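Local coordinates for CBS domain-containing protein (Pyrococcus horikoshii, PDB 2YZI) that is of unknown function but, as a tandem pair of CBS domains, may serve as a regulatory module that senses adenosine-containing ligands such as nucleotides, as many of its relatives do, at residues K21-Q27 with Y70-E75; D37-L41 with F53-S57; D58-V63 with R76-R80; V94-M98 with F118-L123. The contacts are given in a common frame with arbitrary orientation. Residue numbers count along the deposited sequence, not the author numbering.

Contact 1 of 4, residues K21-Q27 with Y70-E75; sequences KPSTSVQ and YDIPVE
In a CBS pair the connection between the repeats can be fastened by backbone hydrogen bonds and apolar contacts; here residues 70-75, between helix 56-64 and strand 84-86, run antiparallel to residues 21-27, with a single beta bridge between Ser25 and Pro73 (CA-CA 4.1 Å). Of residues 70-75 only Ile72 and Pro73 are extended; Tyr70 and Asp71 are turn-like, and Val74 and Glu75 open a 3-10 turn. Lys21 to Thr24 form a type I turn, in which Lys21 O accepts from Thr24 N at 3.1 Å and from Thr24 OG1 (chi1 m) at 2.8 Å. Thr24 O accepts a hydrogen bond from Val74 N at 2.9 Å. In return Val26 N donates to Ile72 O at 2.9 Å and Gln27 N to Tyr70 O at 3.0 Å, at the start of helix 26-35. Ser25 is its N-cap, with OG (chi1 p) accepting from Glu28 N. Gln27 NE2 makes a weak hydrogen bond to Val65 O of the second subunit. The bond from Glu75 N to Pro22 O, 3.5 Å, is weak and less surely placed. Val26 (chi1 t), which is buried, packs on two residues of 70-75: its CG2 lies 4.1 Å from Val74 CG1 and 3.7 Å from Ile72 CG1.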
loop_
_atom_site.group_PDB
_atom_site.type_symbol
_atom_site.label_atom_id
_atom_site.label_comp_id
_atom_site.label_asym_id
_atom_site.label_seq_id
_atom_site.Cartn_x
_atom_site.Cartn_y
_atom_site.Cartn_z
ATOM N N LYS B 21 -5.121 -18.015 10.819
ATOM C CA LYS B 21 -6.045 -18.330 11.895
ATOM C C LYS B 21 -5.960 -17.207 12.930
ATOM O O LYS B 21 -5.011 -16.420 12.924
ATOM C CB LYS B 21 -5.693 -19.680 12.525
ATOM C CG LYS B 21 -5.906 -20.857 11.592
ATOM C CD LYS B 21 -5.734 -22.178 12.321
ATOM C CE LYS B 21 -6.036 -23.359 11.409
ATOM N NZ LYS B 21 -7.417 -23.293 10.854
ATOM N N PRO B 22 -6.955 -17.112 13.820
ATOM C CA PRO B 22 -6.984 -16.073 14.857
ATOM C C PRO B 22 -5.789 -16.116 15.796
ATOM O O PRO B 22 -5.354 -15.079 16.300
ATOM C CB PRO B 22 -8.291 -16.349 15.598
ATOM C CG PRO B 22 -9.138 -17.001 14.554
ATOM C CD PRO B 22 -8.180 -17.923 13.862
ATOM N N SER B 23 -5.266 -17.315 16.031
ATOM C CA SER B 23 -4.127 -17.493 16.931
ATOM C C SER B 23 -2.776 -17.143 16.288
ATOM O O SER B 23 -1.759 -17.094 16.969
ATOM C CB SER B 23 -4.090 -18.935 17.456
ATOM O OG SER B 23 -3.753 -19.849 16.430
ATOM N N THR B 24 -2.776 -16.901 14.983
ATOM C CA THR B 24 -1.558 -16.554 14.259
ATOM C C THR B 24 -0.963 -15.274 14.851
ATOM O O THR B 24 -1.680 -14.298 15.062
ATOM C CB THR B 24 -1.872 -16.321 12.770
ATOM O OG1 THR B 24 -2.516 -17.481 12.232
ATOM C CG2 THR B 24 -0.594 -16.032 11.986
ATOM N N SER B 25 0.337 -15.267 15.124
ATOM C CA SER B 25 0.952 -14.073 15.693
ATOM C C SER B 25 1.216 -13.002 14.636
ATOM O O SER B 25 1.415 -13.298 13.451
ATOM C CB SER B 25 2.272 -14.414 16.399
ATOM O OG SER B 25 3.350 -14.484 15.480
ATOM N N VAL B 26 1.221 -11.755 15.085
ATOM C CA VAL B 26 1.461 -10.623 14.208
ATOM C C VAL B 26 2.782 -10.785 13.472
ATOM O O VAL B 26 2.883 -10.456 12.295
ATOM C CB VAL B 26 1.466 -9.304 15.003
ATOM C CG1 VAL B 26 1.918 -8.159 14.119
ATOM C CG2 VAL B 26 0.070 -9.028 15.545
ATOM N N GLN B 27 3.788 -11.316 14.161
ATOM C CA GLN B 27 5.092 -11.510 13.543
ATOM C C GLN B 27 5.022 -12.511 12.391
ATOM O O GLN B 27 5.604 -12.284 11.333
ATOM C CB GLN B 27 6.106 -11.979 14.580
ATOM C CG GLN B 27 7.528 -11.589 14.228
ATOM C CD GLN B 27 8.553 -12.153 15.192
ATOM O OE1 GLN B 27 8.440 -11.990 16.407
ATOM N NE2 GLN B 27 9.569 -12.814 14.650
ATOM N N TYR B 70 5.421 -8.430 19.547
ATOM C CA TYR B 70 5.284 -8.855 18.160
ATOM C C TYR B 70 4.716 -10.263 18.108
ATOM O O TYR B 70 4.410 -10.780 17.033
ATOM C CB TYR B 70 6.649 -8.830 17.465
ATOM C CG TYR B 70 7.289 -7.460 17.398
ATOM C CD1 TYR B 70 6.824 -6.408 18.188
ATOM C CD2 TYR B 70 8.382 -7.224 16.569
ATOM C CE1 TYR B 70 7.430 -5.158 18.161
ATOM C CE2 TYR B 70 9.001 -5.978 16.534
ATOM C CZ TYR B 70 8.520 -4.948 17.332
ATOM O OH TYR B 70 9.133 -3.714 17.315
ATOM N N ASP B 71 4.578 -10.874 19.281
ATOM C CA ASP B 71 4.054 -12.228 19.379
ATOM C C ASP B 71 2.555 -12.286 19.660
ATOM O O ASP B 71 1.995 -13.379 19.754
ATOM C CB ASP B 71 4.799 -13.017 20.467
ATOM C CG ASP B 71 4.653 -12.401 21.856
ATOM O OD1 ASP B 71 3.513 -12.107 22.281
ATOM O OD2 ASP B 71 5.683 -12.218 22.534
ATOM N N ILE B 72 1.900 -11.135 19.803
ATOM C CA ILE B 72 0.468 -11.156 20.078
ATOM C C ILE B 72 -0.328 -11.690 18.889
ATOM O O ILE B 72 0.028 -11.466 17.731
ATOM C CB ILE B 72 -0.095 -9.756 20.444
ATOM C CG1 ILE B 72 -0.033 -8.824 19.230
ATOM C CG2 ILE B 72 0.672 -9.181 21.624
ATOM C CD1 ILE B 72 -0.791 -7.532 19.409
ATOM N N PRO B 73 -1.418 -12.418 19.163
ATOM C CA PRO B 73 -2.241 -12.965 18.081
ATOM C C PRO B 73 -2.976 -11.848 17.344
ATOM O O PRO B 73 -3.508 -10.931 17.966
ATOM C CB PRO B 73 -3.185 -13.903 18.821
ATOM C CG PRO B 73 -3.384 -13.190 20.132
ATOM C CD PRO B 73 -1.971 -12.784 20.480
ATOM N N VAL B 74 -2.985 -11.927 16.016
ATOM C CA VAL B 74 -3.641 -10.931 15.169
ATOM C C VAL B 74 -5.096 -10.677 15.574
ATOM O O VAL B 74 -5.694 -9.665 15.213
ATOM C CB VAL B 74 -3.608 -11.378 13.700
ATOM C CG1 VAL B 74 -2.184 -11.661 13.285
ATOM C CG2 VAL B 74 -4.456 -12.609 13.510
ATOM N N GLU B 75 -5.661 -11.610 16.321
ATOM C CA GLU B 75 -7.034 -11.488 16.776
ATOM C C GLU B 75 -7.189 -10.197 17.577
ATOM O O GLU B 75 -8.254 -9.574 17.588
ATOM C CB GLU B 75 -7.396 -12.696 17.642
ATOM C CG GLU B 75 -8.748 -12.609 18.306
ATOM C CD GLU B 75 -9.024 -13.781 19.226
ATOM O OE1 GLU B 75 -9.043 -14.932 18.743
ATOM O OE2 GLU B 75 -9.226 -13.549 20.432
#

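Contact 2 of 4, residues D37-L41 with F53-S57; sequences DVGSL and FFTKS
Leu41, Phe54 and Lys56 have the most surface buried where the hairpin of strands 40-44 and 50-55 passes into helix 56-64. Leu41 and Phe54 are an antiparallel hydrogen-bonded pair, CA-CA 5.6 Å, with Leu41 N to Phe54 O and Phe54 N to Leu41 O both 3.0 Å. Their side chains lie on the same face of the sheet, which helix 26-35 packs against through Ala29. Leu41 adopts the mt rotamer and Phe54 has chi1 p, which brings the ring back across the neighbouring strand: Leu41 CB sits over one ring face, and Leu41 CD1 is 3.6 Å from Phe54 CZ. One residue on, Ser40 and Thr55 make a non-hydrogen-bonded pair (CA-CA 4.2 Å), their side chains on the other face, where His105 of the second CBS domain touches both. Thr55 is the N-cap of helix 56-64. There the pairing ends with a weak bond from Lys56 N to Gly39 O, 3.0 Å. Lys56, m at chi1 and then fully extended, runs back along the 37-41 backbone, its CE 3.2 Å from Val38 O, and its NZ is hydrogen-bonded to Ser57 OG of the second subunit. The chemistry is thus divided: backbone bonds fix the strand register, an apolar pair packs on the face covered by helix 26-35, and a long aliphatic arm carries its charge to the dimer interface.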
loop_
_atom_site.group_PDB
_atom_site.type_symbol
_atom_site.label_atom_id
_atom_site.label_comp_id
_atom_site.label_asym_id
_atom_site.label_seq_id
_atom_site.Cartn_x
_atom_site.Cartn_y
_atom_site.Cartn_z
ATOM N N ASP B 37 3.674 -11.080 -0.950
ATOM C CA ASP B 37 3.465 -9.741 -1.470
ATOM C C ASP B 37 2.048 -9.170 -1.370
ATOM O O ASP B 37 1.544 -8.591 -2.342
ATOM C CB ASP B 37 3.905 -9.718 -2.933
ATOM C CG ASP B 37 4.469 -8.386 -3.348
ATOM O OD1 ASP B 37 5.532 -8.008 -2.813
ATOM O OD2 ASP B 37 3.857 -7.715 -4.203
ATOM N N VAL B 38 1.408 -9.322 -0.215
ATOM C CA VAL B 38 0.062 -8.782 -0.030
ATOM C C VAL B 38 0.027 -7.805 1.140
ATOM O O VAL B 38 0.756 -7.968 2.122
ATOM C CB VAL B 38 -0.977 -9.901 0.193
ATOM C CG1 VAL B 38 -1.097 -10.743 -1.065
ATOM C CG2 VAL B 38 -0.587 -10.758 1.380
ATOM N N GLY B 39 -0.811 -6.777 1.023
ATOM C CA GLY B 39 -0.899 -5.777 2.069
ATOM C C GLY B 39 -1.929 -6.064 3.144
ATOM O O GLY B 39 -2.033 -5.326 4.126
ATOM N N SER B 40 -2.677 -7.146 2.978
ATOM C CA SER B 40 -3.713 -7.489 3.934
ATOM C C SER B 40 -3.922 -8.983 4.069
ATOM O O SER B 40 -3.399 -9.773 3.295
ATOM C CB SER B 40 -5.043 -6.824 3.534
ATOM O OG SER B 40 -5.492 -7.276 2.267
ATOM N N LEU B 41 -4.708 -9.348 5.068
ATOM C CA LEU B 41 -5.025 -10.735 5.347
ATOM C C LEU B 41 -6.401 -10.817 5.994
ATOM O O LEU B 41 -6.792 -9.928 6.750
ATOM C CB LEU B 41 -3.995 -11.327 6.316
ATOM C CG LEU B 41 -2.539 -11.525 5.876
ATOM C CD1 LEU B 41 -1.710 -11.945 7.076
ATOM C CD2 LEU B 41 -2.459 -12.591 4.783
ATOM N N PHE B 53 -10.226 -9.230 9.536
ATOM C CA PHE B 53 -9.473 -8.675 8.423
ATOM C C PHE B 53 -8.523 -7.619 8.978
ATOM O O PHE B 53 -8.858 -6.926 9.953
ATOM C CB PHE B 53 -10.443 -8.004 7.447
ATOM C CG PHE B 53 -9.779 -7.335 6.281
ATOM C CD1 PHE B 53 -9.433 -8.065 5.145
ATOM C CD2 PHE B 53 -9.524 -5.961 6.304
ATOM C CE1 PHE B 53 -8.850 -7.438 4.051
ATOM C CE2 PHE B 53 -8.943 -5.326 5.214
ATOM C CZ PHE B 53 -8.605 -6.067 4.084
ATOM N N PHE B 54 -7.349 -7.490 8.366
ATOM C CA PHE B 54 -6.383 -6.489 8.806
ATOM C C PHE B 54 -5.294 -6.212 7.766
ATOM O O PHE B 54 -4.949 -7.063 6.942
ATOM C CB PHE B 54 -5.765 -6.894 10.155
ATOM C CG PHE B 54 -4.802 -8.046 10.072
ATOM C CD1 PHE B 54 -3.478 -7.837 9.690
ATOM C CD2 PHE B 54 -5.214 -9.342 10.402
ATOM C CE1 PHE B 54 -2.575 -8.903 9.643
ATOM C CE2 PHE B 54 -4.320 -10.415 10.359
ATOM C CZ PHE B 54 -2.998 -10.199 9.979
ATOM N N THR B 55 -4.763 -4.997 7.817
ATOM C CA THR B 55 -3.734 -4.561 6.880
ATOM C C THR B 55 -2.399 -4.359 7.566
ATOM O O THR B 55 -2.267 -4.567 8.767
ATOM C CB THR B 55 -4.117 -3.229 6.225
ATOM O OG1 THR B 55 -4.126 -2.201 7.223
ATOM C CG2 THR B 55 -5.488 -3.325 5.580
ATOM N N LYS B 56 -1.406 -3.961 6.779
ATOM C CA LYS B 56 -0.074 -3.694 7.296
ATOM C C LYS B 56 -0.186 -2.426 8.134
ATOM O O LYS B 56 0.464 -2.279 9.171
ATOM C CB LYS B 56 0.904 -3.485 6.138
ATOM C CG LYS B 56 1.264 -4.758 5.374
ATOM C CD LYS B 56 2.229 -4.471 4.224
ATOM C CE LYS B 56 2.641 -5.750 3.490
ATOM N NZ LYS B 56 3.548 -5.503 2.322
ATOM N N SER B 57 -1.042 -1.523 7.676
ATOM C CA SER B 57 -1.261 -0.274 8.368
ATOM C C SER B 57 -1.806 -0.535 9.768
ATOM O O SER B 57 -1.398 0.130 10.721
ATOM C CB SER B 57 -2.232 0.599 7.576
ATOM O OG SER B 57 -2.251 1.913 8.089
#

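Contact 3 of 4, residues D58-V63 with R76-R80; sequences DIIRRV and RIMTR
Ile77 presses its side chain against one flank of helix 56-64, overlapping Ile59, Arg62 and Val63. It is the residue with the largest area covered by the other segment, with CA-to-CB pointing toward the helix and chi1 p, chi2 t. Its CD1 reaches Ile59 CG1 at 3.9 Å, while its CG2 lies 3.8 Å from Val63 CG2 and 3.7 Å from Arg62 CB. The nearest CA atoms are those of Arg62 and Ile77, 6.1 Å apart. Residues 58-63 are helical, with Arg62 N bonded to Asp58 O at 2.7 Å and a wider pi-type turn at 60-63; residues 76-80 lie in the irregular connection between helix 56-64 and strand 84-86. Arg62, chi1 m and extended beyond, sends NH1 to Ile77 O, a hydrogen bond of 2.9 Å near the guanidinium plane, and the same NH1 is 3.6 Å from Thr79 CG2. Thr79 OG1 is itself bonded to Phe53 O. Asp58 OD1 makes a 2.6 Å salt bridge with Arg61 NH2, and Asp58 OD2 accepts from Thr55 N. Apolar burial and a polar bond from the same helix thus meet at one residue, Ile77.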
loop_
_atom_site.group_PDB
_atom_site.type_symbol
_atom_site.label_atom_id
_atom_site.label_comp_id
_atom_site.label_asym_id
_atom_site.label_seq_id
_atom_site.Cartn_x
_atom_site.Cartn_y
_atom_site.Cartn_z
ATOM N N ASP B 58 -2.725 -1.493 9.895
ATOM C CA ASP B 58 -3.298 -1.817 11.200
ATOM C C ASP B 58 -2.178 -2.266 12.120
ATOM O O ASP B 58 -2.164 -1.936 13.302
ATOM C CB ASP B 58 -4.330 -2.946 11.104
ATOM C CG ASP B 58 -5.513 -2.590 10.240
ATOM O OD1 ASP B 58 -6.028 -1.454 10.343
ATOM O OD2 ASP B 58 -5.945 -3.457 9.461
ATOM N N ILE B 59 -1.248 -3.035 11.562
ATOM C CA ILE B 59 -0.105 -3.538 12.312
ATOM C C ILE B 59 0.765 -2.395 12.830
ATOM O O ILE B 59 1.270 -2.463 13.945
ATOM C CB ILE B 59 0.739 -4.488 11.438
ATOM C CG1 ILE B 59 -0.034 -5.790 11.227
ATOM C CG2 ILE B 59 2.091 -4.754 12.084
ATOM C CD1 ILE B 59 0.534 -6.687 10.161
ATOM N N ILE B 60 0.924 -1.338 12.034
ATOM C CA ILE B 60 1.739 -0.205 12.464
ATOM C C ILE B 60 1.027 0.580 13.571
ATOM O O ILE B 60 1.612 0.878 14.608
ATOM C CB ILE B 60 2.058 0.764 11.287
ATOM C CG1 ILE B 60 2.931 0.079 10.232
ATOM C CG2 ILE B 60 2.799 1.988 11.811
ATOM C CD1 ILE B 60 4.344 -0.206 10.697
ATOM N N ARG B 61 -0.247 0.891 13.348
ATOM C CA ARG B 61 -1.037 1.655 14.309
ATOM C C ARG B 61 -1.456 0.916 15.588
ATOM O O ARG B 61 -1.518 1.518 16.661
ATOM C CB ARG B 61 -2.295 2.200 13.632
ATOM C CG ARG B 61 -3.226 2.942 14.588
ATOM C CD ARG B 61 -4.561 3.328 13.953
ATOM N NE ARG B 61 -5.325 2.166 13.511
ATOM C CZ ARG B 61 -5.108 1.512 12.375
ATOM N NH1 ARG B 61 -4.146 1.905 11.549
ATOM N NH2 ARG B 61 -5.852 0.462 12.063
ATOM N N ARG B 62 -1.744 -0.374 15.483
ATOM C CA ARG B 62 -2.190 -1.121 16.652
ATOM C C ARG B 62 -1.126 -1.955 17.351
ATOM O O ARG B 62 -1.396 -2.580 18.380
ATOM C CB ARG B 62 -3.391 -1.987 16.274
ATOM C CG ARG B 62 -4.572 -1.145 15.830
ATOM C CD ARG B 62 -5.763 -1.972 15.402
ATOM N NE ARG B 62 -6.868 -1.109 14.986
ATOM C CZ ARG B 62 -8.048 -1.546 14.560
ATOM N NH1 ARG B 62 -8.291 -2.847 14.488
ATOM N NH2 ARG B 62 -8.990 -0.679 14.207
ATOM N N VAL B 63 0.086 -1.953 16.804
ATOM C CA VAL B 63 1.174 -2.705 17.405
ATOM C C VAL B 63 2.405 -1.828 17.648
ATOM O O VAL B 63 2.756 -1.569 18.793
ATOM C CB VAL B 63 1.568 -3.921 16.531
ATOM C CG1 VAL B 63 2.692 -4.702 17.201
ATOM C CG2 VAL B 63 0.356 -4.827 16.316
ATOM N N ARG B 76 -6.104 -9.790 18.224
ATOM C CA ARG B 76 -6.097 -8.593 19.051
ATOM C C ARG B 76 -6.020 -7.267 18.302
ATOM O O ARG B 76 -6.209 -6.212 18.905
ATOM C CB ARG B 76 -4.943 -8.675 20.050
ATOM C CG ARG B 76 -5.107 -9.784 21.059
ATOM C CD ARG B 76 -3.993 -9.786 22.086
ATOM N NE ARG B 76 -3.808 -8.478 22.712
ATOM C CZ ARG B 76 -4.786 -7.740 23.231
ATOM N NH1 ARG B 76 -6.040 -8.176 23.203
ATOM N NH2 ARG B 76 -4.507 -6.563 23.782
ATOM N N ILE B 77 -5.749 -7.319 16.998
ATOM C CA ILE B 77 -5.637 -6.102 16.205
ATOM C C ILE B 77 -6.467 -6.096 14.935
ATOM O O ILE B 77 -6.453 -5.113 14.196
ATOM C CB ILE B 77 -4.184 -5.833 15.780
ATOM C CG1 ILE B 77 -3.672 -6.978 14.906
ATOM C CG2 ILE B 77 -3.325 -5.637 16.999
ATOM C CD1 ILE B 77 -2.412 -6.648 14.144
HETATM N N MSE B 78 -7.177 -7.186 14.668
HETATM C CA MSE B 78 -7.997 -7.275 13.463
HETATM C C MSE B 78 -9.320 -6.525 13.580
HETATM O O MSE B 78 -9.821 -6.312 14.681
HETATM C CB MSE B 78 -8.285 -8.740 13.136
HETATM C CG MSE B 78 -9.193 -9.420 14.125
HETATM SE SE MSE B 78 -9.352 -11.305 13.749
HETATM C CE MSE B 78 -11.045 -11.637 14.670
ATOM N N THR B 79 -9.869 -6.120 12.436
ATOM C CA THR B 79 -11.152 -5.421 12.393
ATOM C C THR B 79 -12.179 -6.513 12.156
ATOM O O THR B 79 -11.948 -7.415 11.352
ATOM C CB THR B 79 -11.225 -4.389 11.236
ATOM O OG1 THR B 79 -10.820 -5.004 10.008
ATOM C CG2 THR B 79 -10.326 -3.209 11.521
ATOM N N ARG B 80 -13.311 -6.437 12.845
ATOM C CA ARG B 80 -14.316 -7.478 12.718
ATOM C C ARG B 80 -15.559 -7.215 11.858
ATOM O O ARG B 80 -16.653 -7.696 12.153
ATOM C CB ARG B 80 -14.719 -7.953 14.116
ATOM C CG ARG B 80 -13.566 -8.580 14.899
ATOM C CD ARG B 80 -14.041 -9.110 16.263
ATOM N NE ARG B 80 -13.016 -9.887 16.951
ATOM C CZ ARG B 80 -11.932 -9.368 17.515
ATOM N NH1 ARG B 80 -11.726 -8.061 17.477
ATOM N NH2 ARG B 80 -11.060 -10.158 18.124
#

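Contact 4 of 4, residues V94-M98 with F118-L123; sequences VLRKM and FTLSDL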
loop_
_atom_site.group_PDB
_atom_site.type_symbol
_atom_site.label_atom_id
_atom_site.label_comp_id
_atom_site.label_asym_id
_atom_site.label_seq_id
_atom_site.Cartn_x
_atom_site.Cartn_y
_atom_site.Cartn_z
ATOM N N VAL B 94 -16.121 1.339 -7.490
ATOM C CA VAL B 94 -15.298 0.649 -6.506
ATOM C C VAL B 94 -14.184 1.591 -6.063
ATOM O O VAL B 94 -13.898 1.718 -4.872
ATOM C CB VAL B 94 -14.703 -0.646 -7.094
ATOM C CG1 VAL B 94 -13.636 -1.220 -6.151
ATOM C CG2 VAL B 94 -15.822 -1.662 -7.298
ATOM N N LEU B 95 -13.567 2.266 -7.028
ATOM C CA LEU B 95 -12.503 3.224 -6.734
ATOM C C LEU B 95 -13.020 4.333 -5.817
ATOM O O LEU B 95 -12.360 4.721 -4.849
ATOM C CB LEU B 95 -11.972 3.841 -8.025
ATOM C CG LEU B 95 -10.702 3.239 -8.620
ATOM C CD1 LEU B 95 -10.832 1.743 -8.729
ATOM C CD2 LEU B 95 -10.436 3.868 -9.985
ATOM N N ARG B 96 -14.203 4.841 -6.128
ATOM C CA ARG B 96 -14.796 5.890 -5.323
ATOM C C ARG B 96 -15.035 5.389 -3.890
ATOM O O ARG B 96 -14.784 6.098 -2.912
ATOM C CB ARG B 96 -16.110 6.346 -5.948
ATOM C CG ARG B 96 -16.917 7.268 -5.048
ATOM C CD ARG B 96 -18.171 7.781 -5.728
ATOM N NE ARG B 96 -18.838 8.781 -4.908
ATOM C CZ ARG B 96 -19.891 9.490 -5.300
ATOM N NH1 ARG B 96 -20.404 9.311 -6.507
ATOM N NH2 ARG B 96 -20.424 10.383 -4.483
ATOM N N LYS B 97 -15.512 4.162 -3.762
ATOM C CA LYS B 97 -15.763 3.621 -2.441
ATOM C C LYS B 97 -14.465 3.476 -1.637
ATOM O O LYS B 97 -14.441 3.734 -0.439
ATOM C CB LYS B 97 -16.475 2.268 -2.548
ATOM C CG LYS B 97 -16.980 1.761 -1.219
ATOM C CD LYS B 97 -17.899 0.578 -1.382
ATOM C CE LYS B 97 -18.530 0.219 -0.049
ATOM N NZ LYS B 97 -19.469 -0.910 -0.214
HETATM N N MSE B 98 -13.391 3.056 -2.293
HETATM C CA MSE B 98 -12.112 2.886 -1.607
HETATM C C MSE B 98 -11.558 4.233 -1.177
HETATM O O MSE B 98 -10.862 4.331 -0.166
HETATM C CB MSE B 98 -11.083 2.213 -2.518
HETATM C CG MSE B 98 -11.372 0.778 -2.875
HETATM SE SE MSE B 98 -10.168 0.235 -4.282
HETATM C CE MSE B 98 -8.613 -0.242 -3.186
ATOM N N PHE B 118 -9.688 -6.652 -4.404
ATOM C CA PHE B 118 -9.141 -5.697 -5.353
ATOM C C PHE B 118 -8.222 -4.770 -4.569
ATOM O O PHE B 118 -8.625 -4.196 -3.558
ATOM C CB PHE B 118 -10.244 -4.887 -6.031
ATOM C CG PHE B 118 -9.722 -3.838 -6.985
ATOM C CD1 PHE B 118 -9.069 -4.206 -8.158
ATOM C CD2 PHE B 118 -9.865 -2.488 -6.696
ATOM C CE1 PHE B 118 -8.556 -3.241 -9.037
ATOM C CE2 PHE B 118 -9.355 -1.505 -7.573
ATOM C CZ PHE B 118 -8.700 -1.888 -8.745
ATOM N N THR B 119 -6.987 -4.630 -5.035
ATOM C CA THR B 119 -6.003 -3.799 -4.345
ATOM C C THR B 119 -5.460 -2.694 -5.239
ATOM O O THR B 119 -5.777 -2.638 -6.423
ATOM C CB THR B 119 -4.807 -4.660 -3.850
ATOM O OG1 THR B 119 -4.011 -5.080 -4.969
ATOM C CG2 THR B 119 -5.316 -5.889 -3.123
ATOM N N LEU B 120 -4.645 -1.811 -4.671
ATOM C CA LEU B 120 -4.069 -0.731 -5.462
ATOM C C LEU B 120 -3.084 -1.326 -6.451
ATOM O O LEU B 120 -2.869 -0.774 -7.529
ATOM C CB LEU B 120 -3.379 0.305 -4.572
ATOM C CG LEU B 120 -4.331 1.151 -3.715
ATOM C CD1 LEU B 120 -3.617 2.412 -3.269
ATOM C CD2 LEU B 120 -5.575 1.518 -4.512
ATOM N N SER B 121 -2.493 -2.463 -6.086
ATOM C CA SER B 121 -1.559 -3.140 -6.984
ATOM C C SER B 121 -2.333 -3.613 -8.209
ATOM O O SER B 121 -1.823 -3.560 -9.330
ATOM C CB SER B 121 -0.900 -4.339 -6.297
ATOM O OG SER B 121 0.034 -3.913 -5.321
ATOM N N ASP B 122 -3.562 -4.076 -7.992
ATOM C CA ASP B 122 -4.397 -4.521 -9.099
ATOM C C ASP B 122 -4.674 -3.336 -10.027
ATOM O O ASP B 122 -4.666 -3.483 -11.252
ATOM C CB ASP B 122 -5.714 -5.098 -8.587
ATOM C CG ASP B 122 -5.528 -6.405 -7.852
ATOM O OD1 ASP B 122 -5.004 -7.362 -8.460
ATOM O OD2 ASP B 122 -5.914 -6.482 -6.666
ATOM N N LEU B 123 -4.908 -2.166 -9.435
ATOM C CA LEU B 123 -5.166 -0.949 -10.193
ATOM C C LEU B 123 -3.984 -0.672 -11.110
ATOM O O LEU B 123 -4.153 -0.336 -12.283
ATOM C CB LEU B 123 -5.352 0.237 -9.251
ATOM C CG LEU B 123 -5.510 1.601 -9.932
ATOM C CD1 LEU B 123 -6.776 1.591 -10.785
ATOM C CD2 LEU B 123 -5.569 2.716 -8.880
#
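Helix 91-101, represented by residues 94-98, and the junction where strand 113-119 turns directly into helix 120-127 stand about a side-chain layer apart: the nearest CA pairs are Val94 to Phe118 at 8.9 Å, Leu95 to Leu123 at 9.1 Å and Met98 to Thr119 at 9.5 Å. No hydrogen bond crosses the gap. Within the segments, Met98 N bonds to Val94 O at 2.9 Å and Leu123 N to Thr119 O at 3.2 Å, while Phe118 pairs with Ile106 in the sheet. Phe118 fills the space between. Selenomethionine Met98 places SE 3.7 Å from Phe118 CD2, and 4.8 Å from the ring centroid, at the ring edge, a Met-aromatic contact; Val94 CG1 approaches Phe118 CD2 at 4.0 Å and Leu95 CD1 approaches Phe118 CE2 at 3.8 Å. Farther along, Met98 CE meets Leu120 CD2 at 3.8 Å, and Leu95 CD2 is 4.4 Å from Leu123 CD1; the Leu123 side chain also packs on Leu123 of the second subunit. A capping box fixes the turn: Asp122 N donates to Thr119 OG1 at 3.2 Å, and Thr119 N to Asp122 OD2 at 2.7 Å. Two helices gathered over a small three-stranded sheet, with an apolar core between, are the hallmark of the CBS domain fold.

In the fold
The four contacts follow a tandem CBS architecture from one repeat to the next. Contacts 1, 2 and 3 form a continuous cluster around the first repeat, with centres 10 to 13 Å apart; contacts 2 and 3 share helix 56-64, and the segments of contacts 1 and 3 alternate along the chain, so the linker is fastened first to helix 26-35 and then to helix 56-64. Contact 2 falls within the span that contact 1 closes. Contact 4 comes last, in the second repeat, its centre 27 Å from that of contact 1 and 14 Å from that of contact 2. All four touch the second subunit, so the same elements that build each repeat also join the dimer.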